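Local coordinates for sulfur oxygenase/reductase (PDB 6QPA), which probably catalyses the oxygen-dependent disproportionation of elemental sulfur at a mononuclear iron site, as other sulfur oxygenase reductases do, at residues W115-E120 with M199-V204; P6-N11 with F119-S124; A188-M193 with I257-P262. One frame throughout, in Å; residues are numbered along the deposited sequence.

Contact 1 of 3, residues W115-E120 with M199-V204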
ATOM      1  N   TRP A 115      10.798  54.537   2.187  1.00 34.90           N
ATOM      2  CA  TRP A 115      10.430  55.931   2.388  1.00 33.31           C
ATOM      3  C   TRP A 115      10.885  56.265   3.796  1.00 32.22           C
ATOM      4  O   TRP A 115      10.526  55.560   4.739  1.00 32.49           O
ATOM      5  CB  TRP A 115       8.925  56.133   2.204  1.00 32.15           C
ATOM      6  CG  TRP A 115       8.445  57.547   2.245  1.00 34.42           C
ATOM      7  CD1 TRP A 115       7.607  58.099   3.176  1.00 33.85           C
ATOM      8  CD2 TRP A 115       8.738  58.595   1.294  1.00 35.20           C
ATOM      9  NE1 TRP A 115       7.360  59.423   2.862  1.00 36.39           N
ATOM     10  CE2 TRP A 115       8.052  59.751   1.721  1.00 34.28           C
ATOM     11  CE3 TRP A 115       9.527  58.663   0.126  1.00 32.07           C
ATOM     12  CZ2 TRP A 115       8.111  60.960   1.016  1.00 31.36           C
ATOM     13  CZ3 TRP A 115       9.608  59.870  -0.560  1.00 34.12           C
ATOM     14  CH2 TRP A 115       8.894  61.003  -0.117  1.00 31.89           C
ATOM     15  N   GLU A 116      11.724  57.290   3.946  1.00 33.55           N
ATOM     16  CA  GLU A 116      12.383  57.535   5.227  1.00 36.62           C
ATOM     17  C   GLU A 116      12.082  58.944   5.727  1.00 35.47           C
ATOM     18  O   GLU A 116      12.890  59.868   5.527  1.00 29.30           O
ATOM     19  CB  GLU A 116      13.891  57.319   5.132  1.00 28.64           C
ATOM     20  CG  GLU A 116      14.533  57.238   6.514  1.00 33.15           C
ATOM     21  CD  GLU A 116      16.027  57.081   6.458  1.00 36.07           C
ATOM     22  OE1 GLU A 116      16.649  57.714   5.590  1.00 41.27           O
ATOM     23  OE2 GLU A 116      16.582  56.342   7.291  1.00 50.21           O
ATOM     24  N   PRO A 117      10.952  59.141   6.398  1.00 25.65           N
ATOM     25  CA  PRO A 117      10.649  60.455   6.979  1.00 25.86           C
ATOM     26  C   PRO A 117      11.397  60.669   8.286  1.00 30.58           C
ATOM     27  O   PRO A 117      11.799  59.728   8.976  1.00 28.32           O
ATOM     28  CB  PRO A 117       9.131  60.401   7.230  1.00 29.87           C
ATOM     29  CG  PRO A 117       8.649  59.099   6.600  1.00 27.79           C
ATOM     30  CD  PRO A 117       9.839  58.195   6.592  1.00 26.44           C
ATOM     31  N   TYR A 118      11.556  61.939   8.622  1.00 26.23           N
ATOM     32  CA  TYR A 118      12.137  62.388   9.881  1.00 31.13           C
ATOM     33  C   TYR A 118      11.034  62.722  10.885  1.00 37.65           C
ATOM     34  O   TYR A 118      10.011  63.325  10.524  1.00 29.66           O
ATOM     35  CB  TYR A 118      13.001  63.627   9.662  1.00 29.92           C
ATOM     36  CG  TYR A 118      14.345  63.392   9.003  1.00 30.44           C
ATOM     37  CD1 TYR A 118      15.399  62.834   9.719  1.00 30.78           C
ATOM     38  CD2 TYR A 118      14.585  63.789   7.678  1.00 28.15           C
ATOM     39  CE1 TYR A 118      16.653  62.642   9.142  1.00 33.15           C
ATOM     40  CE2 TYR A 118      15.847  63.600   7.090  1.00 30.63           C
ATOM     41  CZ  TYR A 118      16.870  63.025   7.837  1.00 29.09           C
ATOM     42  OH  TYR A 118      18.111  62.830   7.304  1.00 35.10           O
ATOM     43  N   PHE A 119      11.245  62.330  12.150  1.00 30.67           N
ATOM     44  CA  PHE A 119      10.247  62.513  13.192  1.00 28.78           C
ATOM     45  C   PHE A 119      10.832  63.228  14.394  1.00 34.35           C
ATOM     46  O   PHE A 119      11.944  62.938  14.845  1.00 31.39           O
ATOM     47  CB  PHE A 119       9.636  61.176  13.645  1.00 29.04           C
ATOM     48  CG  PHE A 119       8.798  60.544  12.596  1.00 31.63           C
ATOM     49  CD1 PHE A 119       9.385  59.782  11.611  1.00 27.77           C
ATOM     50  CD2 PHE A 119       7.432  60.764  12.557  1.00 31.55           C
ATOM     51  CE1 PHE A 119       8.620  59.222  10.611  1.00 29.18           C
ATOM     52  CE2 PHE A 119       6.660  60.218  11.560  1.00 31.77           C
ATOM     53  CZ  PHE A 119       7.261  59.430  10.582  1.00 30.94           C
ATOM     54  N   GLU A 120      10.049  64.147  14.914  1.00 27.60           N
ATOM     55  CA  GLU A 120      10.315  64.779  16.182  1.00 27.94           C
ATOM     56  C   GLU A 120       9.612  64.008  17.290  1.00 28.12           C
ATOM     57  O   GLU A 120       8.466  63.576  17.134  1.00 31.62           O
ATOM     58  CB  GLU A 120       9.835  66.234  16.134  1.00 32.28           C
ATOM     59  CG  GLU A 120       9.749  66.900  17.480  1.00 45.87           C
ATOM     60  CD  GLU A 120       9.068  68.260  17.421  1.00 50.00           C
ATOM     61  OE1 GLU A 120       8.794  68.761  16.302  1.00 48.85           O
ATOM     62  OE2 GLU A 120       8.815  68.819  18.506  1.00 54.87           O
ATOM     63  N   MET A 199       5.329  60.841  17.920  1.00 28.40           N
ATOM     64  CA  MET A 199       6.293  61.251  16.904  1.00 26.39           C
ATOM     65  C   MET A 199       5.574  62.021  15.815  1.00 33.25           C
ATOM     66  O   MET A 199       4.584  61.526  15.260  1.00 29.38           O
ATOM     67  CB  MET A 199       6.996  60.039  16.307  1.00 24.47           C
ATOM     68  CG  MET A 199       7.770  59.218  17.308  1.00 42.70           C
ATOM     69  SD  MET A 199       8.657  57.819  16.545  1.00 39.22           S
ATOM     70  CE  MET A 199       7.285  56.794  16.063  1.00 25.61           C
ATOM     71  N   LYS A 200       6.125  63.182  15.453  1.00 29.95           N
ATOM     72  CA  LYS A 200       5.531  64.097  14.477  1.00 25.84           C
ATOM     73  C   LYS A 200       6.444  64.169  13.260  1.00 28.05           C
ATOM     74  O   LYS A 200       7.617  64.522  13.393  1.00 33.06           O
ATOM     75  CB  LYS A 200       5.374  65.494  15.083  1.00 25.47           C
ATOM     76  CG  LYS A 200       4.708  66.529  14.166  1.00 29.77           C
ATOM     77  CD  LYS A 200       4.826  67.907  14.774  1.00 28.30           C
ATOM     78  CE  LYS A 200       4.142  68.974  13.926  1.00 29.40           C
ATOM     79  NZ  LYS A 200       4.507  70.297  14.520  1.00 33.62           N
ATOM     80  N   GLN A 201       5.913  63.853  12.084  1.00 27.77           N
ATOM     81  CA  GLN A 201       6.715  63.935  10.868  1.00 26.32           C
ATOM     82  C   GLN A 201       6.928  65.395  10.478  1.00 34.37           C
ATOM     83  O   GLN A 201       5.962  66.149  10.362  1.00 30.88           O
ATOM     84  CB  GLN A 201       6.036  63.184   9.720  1.00 25.14           C
ATOM     85  CG  GLN A 201       6.843  63.335   8.419  1.00 37.84           C
ATOM     86  CD  GLN A 201       6.166  62.798   7.166  1.00 33.94           C
ATOM     87  OE1 GLN A 201       6.339  63.367   6.089  1.00 34.12           O
ATOM     88  NE2 GLN A 201       5.395  61.703   7.296  1.00 28.36           N
ATOM     89  N   PHE A 202       8.191  65.802  10.274  1.00 37.36           N
ATOM     90  CA  PHE A 202       8.482  67.166   9.846  1.00 32.51           C
ATOM     91  C   PHE A 202       9.341  67.226   8.587  1.00 35.95           C
ATOM     92  O   PHE A 202       9.706  68.321   8.170  1.00 35.34           O
ATOM     93  CB  PHE A 202       9.151  67.984  10.979  1.00 33.37           C
ATOM     94  CG  PHE A 202      10.546  67.510  11.351  1.00 35.25           C
ATOM     95  CD1 PHE A 202      10.735  66.482  12.273  1.00 30.84           C
ATOM     96  CD2 PHE A 202      11.664  68.097  10.781  1.00 32.92           C
ATOM     97  CE1 PHE A 202      12.016  66.044  12.614  1.00 32.38           C
ATOM     98  CE2 PHE A 202      12.956  67.669  11.114  1.00 34.55           C
ATOM     99  CZ  PHE A 202      13.131  66.631  12.030  1.00 33.35           C
ATOM    100  N   GLY A 203       9.655  66.098   7.964  1.00 32.15           N
ATOM    101  CA  GLY A 203      10.417  66.113   6.728  1.00 31.95           C
ATOM    102  C   GLY A 203      10.763  64.697   6.319  1.00 33.53           C
ATOM    103  O   GLY A 203      10.455  63.732   7.032  1.00 29.80           O
ATOM    104  N   VAL A 204      11.407  64.584   5.149  1.00 29.98           N
ATOM    105  CA  VAL A 204      11.783  63.288   4.575  1.00 33.06           C
ATOM    106  C   VAL A 204      13.207  63.359   4.042  1.00 32.84           C
ATOM    107  O   VAL A 204      13.616  64.376   3.476  1.00 31.08           O
ATOM    108  CB  VAL A 204      10.827  62.849   3.446  1.00 28.69           C
ATOM    109  CG1 VAL A 204      11.253  61.479   2.882  1.00 26.15           C
ATOM    110  CG2 VAL A 204       9.387  62.762   3.972  1.00 35.69           C
TER
HETATM  111  O   HOH W   1       6.051  61.963   3.737  1.00 36.59           O
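Val204 packs on Trp115, with CG1 over one face of the indole. Val204 CG1 lies 3.7 Å from the centroid of the Trp115 six-membered ring, a CH-pi contact. The other methyl, Val204 CG2, touches Trp115 CZ2. The two side chains cross at about a right angle. Val204 CG1 is anti to the backbone N (chi1 -180°), and this also brings it 3.5 Å from Glu116 O. A water joins Trp115 NE1 to Gln201 OE1, which also accepts from Gln248 N.

Tyr118 O takes the N-H of Phe202 at 3.1 Å. Tyr118 CB sits over one face of the Phe202 ring, 4.2 Å from its centroid. The edge of that ring faces the backbone, with Phe202 CE1 3.6 Å from Glu120 N.

Glu120 and Lys200 form an antiparallel hydrogen-bonded pair. Glu120 N reaches Lys200 O at 2.9 Å, and Lys200 N returns a bond to Glu120 O. Their charged ends do not touch, as Glu120 OE1 is 4.9 Å from Lys200 NZ.

Glu116 OE2 binds the iron with His88 and His92, the facial triad of two histidines and one carboxylate. Tyr118 OH bonds to Glu89 and to His88 ND1, which makes it a second-shell partner of the iron ligand His88. Strand 110-125 runs here between strands 7-15 and 193-204. Helix 85-94 meets Tyr118 and Phe202 through Val85, while strand 251-259 packs on Phe119 and Met199.

Contact 2 of 3, residues P6-N11 with F119-S124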
ATOM      1  N   PRO A   6      16.251  63.860  20.636  1.00 44.26           N
ATOM      2  CA  PRO A   6      16.823  63.378  19.373  1.00 36.32           C
ATOM      3  C   PRO A   6      15.786  63.352  18.263  1.00 39.39           C
ATOM      4  O   PRO A   6      14.575  63.440  18.479  1.00 45.33           O
ATOM      5  CB  PRO A   6      17.326  61.975  19.724  1.00 41.78           C
ATOM      6  CG  PRO A   6      16.438  61.531  20.839  1.00 48.53           C
ATOM      7  CD  PRO A   6      16.139  62.784  21.639  1.00 41.02           C
ATOM      8  N   ILE A   7      16.304  63.189  17.056  1.00 28.44           N
ATOM      9  CA  ILE A   7      15.538  63.048  15.829  1.00 30.91           C
ATOM     10  C   ILE A   7      15.489  61.563  15.482  1.00 35.97           C
ATOM     11  O   ILE A   7      16.491  60.853  15.622  1.00 32.25           O
ATOM     12  CB  ILE A   7      16.218  63.866  14.703  1.00 35.15           C
ATOM     13  CG1 ILE A   7      16.235  65.366  15.029  1.00 48.80           C
ATOM     14  CG2 ILE A   7      15.615  63.589  13.351  1.00 36.33           C
ATOM     15  CD1 ILE A   7      14.924  65.914  15.429  1.00 40.41           C
ATOM     16  N   ILE A   8      14.353  61.086  14.994  1.00 38.90           N
ATOM     17  CA  ILE A   8      14.233  59.685  14.613  1.00 32.69           C
ATOM     18  C   ILE A   8      13.906  59.652  13.136  1.00 34.35           C
ATOM     19  O   ILE A   8      12.910  60.244  12.704  1.00 33.44           O
ATOM     20  CB  ILE A   8      13.169  58.935  15.429  1.00 27.98           C
ATOM     21  CG1 ILE A   8      13.469  59.045  16.919  1.00 28.04           C
ATOM     22  CG2 ILE A   8      13.177  57.413  15.064  1.00 27.28           C
ATOM     23  CD1 ILE A   8      12.490  58.259  17.777  1.00 28.35           C
ATOM     24  N   ALA A   9      14.765  58.999  12.360  1.00 25.93           N
ATOM     25  CA  ALA A   9      14.463  58.682  10.975  1.00 30.27           C
ATOM     26  C   ALA A   9      13.877  57.281  10.927  1.00 27.57           C
ATOM     27  O   ALA A   9      14.434  56.345  11.518  1.00 30.69           O
ATOM     28  CB  ALA A   9      15.711  58.794  10.085  1.00 25.69           C
ATOM     29  N   ILE A  10      12.725  57.140  10.281  1.00 29.78           N
ATOM     30  CA  ILE A  10      12.063  55.847  10.179  1.00 32.46           C
ATOM     31  C   ILE A  10      12.098  55.426   8.728  1.00 32.02           C
ATOM     32  O   ILE A  10      11.362  55.968   7.900  1.00 33.36           O
ATOM     33  CB  ILE A  10      10.626  55.869  10.712  1.00 29.11           C
ATOM     34  CG1 ILE A  10      10.644  56.328  12.168  1.00 24.91           C
ATOM     35  CG2 ILE A  10      10.025  54.467  10.568  1.00 27.13           C
ATOM     36  CD1 ILE A  10       9.248  56.426  12.832  1.00 25.98           C
ATOM     37  N   ASN A  11      12.954  54.456   8.421  1.00 29.82           N
ATOM     38  CA  ASN A  11      13.001  53.865   7.095  1.00 31.19           C
ATOM     39  C   ASN A  11      11.855  52.863   6.990  1.00 33.30           C
ATOM     40  O   ASN A  11      11.859  51.833   7.674  1.00 32.41           O
ATOM     41  CB  ASN A  11      14.357  53.203   6.869  1.00 32.52           C
ATOM     42  CG  ASN A  11      14.594  52.868   5.434  1.00 43.39           C
ATOM     43  OD1 ASN A  11      14.009  51.930   4.909  1.00 46.22           O
ATOM     44  ND2 ASN A  11      15.453  53.645   4.775  1.00 51.61           N
ATOM     45  N   PHE A 119      11.245  62.330  12.150  1.00 30.67           N
ATOM     46  CA  PHE A 119      10.247  62.513  13.192  1.00 28.78           C
ATOM     47  C   PHE A 119      10.832  63.228  14.394  1.00 34.35           C
ATOM     48  O   PHE A 119      11.944  62.938  14.845  1.00 31.39           O
ATOM     49  CB  PHE A 119       9.636  61.176  13.645  1.00 29.04           C
ATOM     50  CG  PHE A 119       8.798  60.544  12.596  1.00 31.63           C
ATOM     51  CD1 PHE A 119       9.385  59.782  11.611  1.00 27.77           C
ATOM     52  CD2 PHE A 119       7.432  60.764  12.557  1.00 31.55           C
ATOM     53  CE1 PHE A 119       8.620  59.222  10.611  1.00 29.18           C
ATOM     54  CE2 PHE A 119       6.660  60.218  11.560  1.00 31.77           C
ATOM     55  CZ  PHE A 119       7.261  59.430  10.582  1.00 30.94           C
ATOM     56  N   GLU A 120      10.049  64.147  14.914  1.00 27.60           N
ATOM     57  CA  GLU A 120      10.315  64.779  16.182  1.00 27.94           C
ATOM     58  C   GLU A 120       9.612  64.008  17.290  1.00 28.12           C
ATOM     59  O   GLU A 120       8.466  63.576  17.134  1.00 31.62           O
ATOM     60  CB  GLU A 120       9.835  66.234  16.134  1.00 32.28           C
ATOM     61  CG  GLU A 120       9.749  66.900  17.480  1.00 45.87           C
ATOM     62  CD  GLU A 120       9.068  68.260  17.421  1.00 50.00           C
ATOM     63  OE1 GLU A 120       8.794  68.761  16.302  1.00 48.85           O
ATOM     64  OE2 GLU A 120       8.815  68.819  18.506  1.00 54.87           O
ATOM     65  N   VAL A 121      10.311  63.818  18.403  1.00 31.84           N
ATOM     66  CA  VAL A 121       9.723  63.198  19.580  1.00 30.62           C
ATOM     67  C   VAL A 121       9.028  64.310  20.356  1.00 36.14           C
ATOM     68  O   VAL A 121       9.668  65.078  21.064  1.00 39.01           O
ATOM     69  CB  VAL A 121      10.767  62.467  20.424  1.00 32.18           C
ATOM     70  CG1 VAL A 121      10.095  61.827  21.649  1.00 33.01           C
ATOM     71  CG2 VAL A 121      11.441  61.389  19.584  1.00 34.79           C
ATOM     72  N   VAL A 122       7.706  64.394  20.200  1.00 34.98           N
ATOM     73  CA  VAL A 122       6.910  65.443  20.839  1.00 37.72           C
ATOM     74  C   VAL A 122       6.871  65.238  22.346  1.00 36.98           C
ATOM     75  O   VAL A 122       7.009  66.184  23.128  1.00 33.94           O
ATOM     76  CB  VAL A 122       5.484  65.446  20.254  1.00 41.71           C
ATOM     77  CG1 VAL A 122       4.607  66.395  21.015  1.00 45.53           C
ATOM     78  CG2 VAL A 122       5.512  65.778  18.758  1.00 34.64           C
ATOM     79  N   LYS A 123       6.624  64.004  22.769  1.00 31.61           N
ATOM     80  CA  LYS A 123       6.604  63.640  24.167  1.00 30.09           C
ATOM     81  C   LYS A 123       6.785  62.131  24.249  1.00 37.84           C
ATOM     82  O   LYS A 123       6.426  61.399  23.321  1.00 33.07           O
ATOM     83  CB  LYS A 123       5.300  64.074  24.837  1.00 47.02           C
ATOM     84  CG  LYS A 123       5.478  64.311  26.304  1.00 57.82           C
ATOM     85  CD  LYS A 123       4.726  65.532  26.793  1.00 69.17           C
ATOM     86  CE  LYS A 123       5.045  65.769  28.269  1.00 75.92           C
ATOM     87  NZ  LYS A 123       4.805  64.541  29.095  1.00 76.77           N
ATOM     88  N   SER A 124       7.321  61.664  25.371  1.00 32.84           N
ATOM     89  CA  SER A 124       7.561  60.236  25.501  1.00 30.20           C
ATOM     90  C   SER A 124       7.538  59.860  26.972  1.00 32.54           C
ATOM     91  O   SER A 124       7.711  60.705  27.855  1.00 34.32           O
ATOM     92  CB  SER A 124       8.895  59.820  24.888  1.00 29.80           C
ATOM     93  OG  SER A 124       9.956  60.248  25.722  1.00 39.06           O
TER
HETATM   94  O   HOH W   2      12.770  65.373  18.739  1.00 35.38           O
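Ile10 lays its CD1 over one face of the Phe119 ring. The closest approach is 3.6 Å, from Ile10 CD1 to Phe119 CD1. The two side chains cross at about a right angle. Ile10 CG1 is anti to the carbonyl carbon (chi1 -58°) and itself lies 3.7 Å from Phe119 CD1. A second apolar contact joins Ile8 CD1 to Val121 CG2 at 3.8 Å.

The backbone sets these positions. Ile8 and Phe119 form an antiparallel hydrogen-bonded pair. Ile8 N donates almost straight to Phe119 O at 3.0 Å. The return bond, Phe119 N to Ile8 O, is short at 2.7 Å and bent, with 142° at the hydrogen. Beyond this pair a water takes over, accepting from Val121 N and donating to Pro6 O.

Further out, Tyr79 of strand 74-82 touches both Ile8 and Ile10. Met197 packs on Ile8, and Leu254 on Ile10 and Phe119.

Over these short segments the two interior strands diverge, their directions 132° apart. Two direct bonds join them here, a backbone bond of Ile10 with Pro117 continues the pairing, and the water bridges the diverging end. The polar links are thus main chain and water, beside buried hydrocarbon of Ile8, Ile10 and Phe119.

Contact 3 of 3, residues A188-M193 with I257-P262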
ATOM      1  N   ALA A 188      -0.921  54.476  33.172  1.00 41.28           N
ATOM      2  CA  ALA A 188      -1.296  54.398  34.572  1.00 38.00           C
ATOM      3  C   ALA A 188      -2.310  53.292  34.858  1.00 37.45           C
ATOM      4  O   ALA A 188      -2.350  52.784  35.977  1.00 39.18           O
ATOM      5  CB  ALA A 188      -1.858  55.743  35.032  1.00 37.97           C
ATOM      6  N   ASN A 189      -3.138  52.904  33.891  1.00 29.55           N
ATOM      7  CA  ASN A 189      -4.325  52.110  34.204  1.00 29.56           C
ATOM      8  C   ASN A 189      -4.495  50.809  33.428  1.00 34.47           C
ATOM      9  O   ASN A 189      -5.414  50.050  33.749  1.00 29.97           O
ATOM     10  CB  ASN A 189      -5.592  52.955  34.004  1.00 27.81           C
ATOM     11  CG  ASN A 189      -5.701  54.077  35.030  1.00 36.03           C
ATOM     12  OD1 ASN A 189      -5.685  53.829  36.228  1.00 40.07           O
ATOM     13  ND2 ASN A 189      -5.775  55.310  34.559  1.00 35.48           N
ATOM     14  N   VAL A 190      -3.720  50.546  32.391  1.00 29.26           N
ATOM     15  CA  VAL A 190      -3.986  49.419  31.498  1.00 30.39           C
ATOM     16  C   VAL A 190      -2.887  48.385  31.686  1.00 30.47           C
ATOM     17  O   VAL A 190      -1.700  48.743  31.637  1.00 32.54           O
ATOM     18  CB  VAL A 190      -4.084  49.867  30.028  1.00 32.23           C
ATOM     19  CG1 VAL A 190      -4.392  48.677  29.128  1.00 33.36           C
ATOM     20  CG2 VAL A 190      -5.155  50.930  29.897  1.00 29.52           C
ATOM     21  N   PRO A 191      -3.223  47.112  31.925  1.00 32.64           N
ATOM     22  CA  PRO A 191      -2.172  46.117  32.193  1.00 33.82           C
ATOM     23  C   PRO A 191      -1.266  45.933  30.991  1.00 27.07           C
ATOM     24  O   PRO A 191      -1.713  45.969  29.842  1.00 28.97           O
ATOM     25  CB  PRO A 191      -2.947  44.829  32.525  1.00 34.57           C
ATOM     26  CG  PRO A 191      -4.388  45.111  32.219  1.00 43.98           C
ATOM     27  CD  PRO A 191      -4.584  46.589  32.174  1.00 34.53           C
ATOM     28  N   GLY A 192       0.021  45.751  31.270  1.00 26.70           N
ATOM     29  CA  GLY A 192       0.974  45.411  30.229  1.00 33.38           C
ATOM     30  C   GLY A 192       1.448  46.566  29.385  1.00 38.69           C
ATOM     31  O   GLY A 192       2.129  46.333  28.378  1.00 30.83           O
ATOM     32  N   MET A 193       1.099  47.800  29.755  1.00 33.69           N
ATOM     33  CA  MET A 193       1.522  48.994  29.020  1.00 27.35           C
ATOM     34  C   MET A 193       2.956  49.339  29.394  1.00 24.60           C
ATOM     35  O   MET A 193       3.215  49.815  30.497  1.00 32.98           O
ATOM     36  CB  MET A 193       0.589  50.147  29.372  1.00 30.98           C
ATOM     37  CG  MET A 193       0.184  51.010  28.224  1.00 43.25           C
ATOM     38  SD  MET A 193       1.469  52.191  27.900  1.00 48.83           S
ATOM     39  CE  MET A 193       0.477  53.480  27.110  1.00 43.05           C
ATOM     40  N   ILE A 257       3.612  52.721  20.804  1.00 29.21           N
ATOM     41  CA  ILE A 257       3.239  52.164  22.106  1.00 29.24           C
ATOM     42  C   ILE A 257       3.830  50.770  22.251  1.00 30.62           C
ATOM     43  O   ILE A 257       3.624  49.905  21.391  1.00 27.69           O
ATOM     44  CB  ILE A 257       1.715  52.104  22.307  1.00 26.13           C
ATOM     45  CG1 ILE A 257       1.052  53.407  21.835  1.00 33.34           C
ATOM     46  CG2 ILE A 257       1.415  51.844  23.779  1.00 28.47           C
ATOM     47  CD1 ILE A 257      -0.449  53.357  21.855  1.00 33.68           C
ATOM     48  N   GLU A 258       4.500  50.535  23.370  1.00 28.01           N
ATOM     49  CA  GLU A 258       5.094  49.245  23.660  1.00 26.91           C
ATOM     50  C   GLU A 258       4.241  48.516  24.682  1.00 31.16           C
ATOM     51  O   GLU A 258       3.694  49.126  25.613  1.00 28.70           O
ATOM     52  CB  GLU A 258       6.534  49.400  24.157  1.00 26.82           C
ATOM     53  CG  GLU A 258       7.332  50.235  23.193  1.00 33.11           C
ATOM     54  CD  GLU A 258       8.838  50.175  23.373  1.00 33.20           C
ATOM     55  OE1 GLU A 258       9.515  50.656  22.450  1.00 33.69           O
ATOM     56  OE2 GLU A 258       9.348  49.669  24.396  1.00 32.06           O
ATOM     57  N   TRP A 259       4.098  47.212  24.465  1.00 29.34           N
ATOM     58  CA  TRP A 259       3.232  46.358  25.258  1.00 30.66           C
ATOM     59  C   TRP A 259       3.961  45.059  25.558  1.00 30.00           C
ATOM     60  O   TRP A 259       4.841  44.630  24.803  1.00 29.89           O
ATOM     61  CB  TRP A 259       1.925  46.039  24.521  1.00 21.98           C
ATOM     62  CG  TRP A 259       1.077  47.224  24.193  1.00 36.24           C
ATOM     63  CD1 TRP A 259       1.104  47.958  23.045  1.00 36.42           C
ATOM     64  CD2 TRP A 259       0.055  47.803  25.014  1.00 32.52           C
ATOM     65  NE1 TRP A 259       0.165  48.958  23.094  1.00 36.99           N
ATOM     66  CE2 TRP A 259      -0.495  48.888  24.294  1.00 40.41           C
ATOM     67  CE3 TRP A 259      -0.434  47.526  26.292  1.00 28.39           C
ATOM     68  CZ2 TRP A 259      -1.525  49.699  24.814  1.00 35.05           C
ATOM     69  CZ3 TRP A 259      -1.476  48.331  26.806  1.00 32.13           C
ATOM     70  CH2 TRP A 259      -2.007  49.396  26.058  1.00 28.27           C
ATOM     71  N   GLU A 260       3.530  44.396  26.632  1.00 27.55           N
ATOM     72  CA  GLU A 260       4.151  43.133  27.023  1.00 27.14           C
ATOM     73  C   GLU A 260       4.067  42.087  25.917  1.00 35.04           C
ATOM     74  O   GLU A 260       5.010  41.308  25.725  1.00 29.64           O
ATOM     75  CB  GLU A 260       3.505  42.594  28.295  1.00 32.56           C
ATOM     76  CG  GLU A 260       4.029  41.205  28.688  1.00 30.14           C
ATOM     77  CD  GLU A 260       3.581  40.759  30.069  1.00 31.36           C
ATOM     78  OE1 GLU A 260       3.141  39.605  30.190  1.00 33.61           O
ATOM     79  OE2 GLU A 260       3.701  41.545  31.041  1.00 29.94           O
ATOM     80  N   SER A 261       2.946  42.039  25.198  1.00 27.35           N
ATOM     81  CA  SER A 261       2.660  40.960  24.257  1.00 32.04           C
ATOM     82  C   SER A 261       1.608  41.460  23.273  1.00 27.69           C
ATOM     83  O   SER A 261       0.981  42.496  23.504  1.00 27.29           O
ATOM     84  CB  SER A 261       2.153  39.711  24.993  1.00 33.58           C
ATOM     85  OG  SER A 261       0.805  39.916  25.421  1.00 32.88           O
ATOM     86  N   PRO A 262       1.385  40.745  22.166  1.00 29.82           N
ATOM     87  CA  PRO A 262       0.303  41.174  21.256  1.00 34.05           C
ATOM     88  C   PRO A 262      -1.071  41.173  21.918  1.00 32.90           C
ATOM     89  O   PRO A 262      -1.883  42.061  21.639  1.00 32.88           O
ATOM     90  CB  PRO A 262       0.398  40.173  20.092  1.00 32.18           C
ATOM     91  CG  PRO A 262       1.862  39.722  20.114  1.00 33.46           C
ATOM     92  CD  PRO A 262       2.187  39.645  21.593  1.00 32.92           C
TER
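Met193 presses on the Trp259 indole with CG over one face. Met193 CG is 3.5 Å from Trp259 CZ3 and 3.8 Å from the centroid of the six-membered ring, a CH-pi contact. The sulfur follows, with SD 4.9 Å from that centroid, a Met-aromatic contact. The chain bends at chi2 (-82°), which sets where SD lies. Beyond it Met193 CE meets Ile257 CG2 at 3.8 Å. Val190 comes to the edge of the indole instead, with CG1 3.7 Å from Trp259 CZ3. Met186 of helix 172-189 and Ala265 of helix 262-269 also touch Trp259.

Gly192 O is the buried polar link to the looser side. Glu260 N donates to Gly192 O at 3.0 Å, and the same oxygen receives a CA-H...O contact from Trp259 CA. Pro191 and the extended Glu260 side chain form the partly exposed side. Glu260 OE2 bonds to Thr133 and Ser131 of a neighbouring subunit, and Gly192 N to Asp134 of the same neighbour.

Val190 to Met193 make a type II turn with Gly192 at positive phi (80°), and Ser261 is the N-cap residue of the helix that follows. The turn leads helix 172-189 into strand 193-204. Strand 251-259 lies between strands 193-204 and 159-167 and is antiparallel to both, so those two run parallel. This is a beta-alpha-beta crossover with one strand between, as in the ferredoxin-like halves of dimeric alpha-beta barrels.

From the N terminus, strand 7-15 is met first. Contact 2 closes the loop of 107 residues that brings strand 110-125 beside it. Contact 1 starts on the same strand, shares Phe119 and Glu120 with contact 2, and closes a further loop of 78 residues at strand 193-204. The two touch. Contact 3 opens at 188-193, inside the loop of contact 1, and closes at 257-262, beyond it, so contacts 1 and 3 cross. Contacts 2 and 3 follow in series. All three reach one curled antiparallel sheet; contact 3 ties the turn after helix 172-189 to the end of strand 251-259. Contact 1 holds an iron ligand; contact 2 lies close behind it.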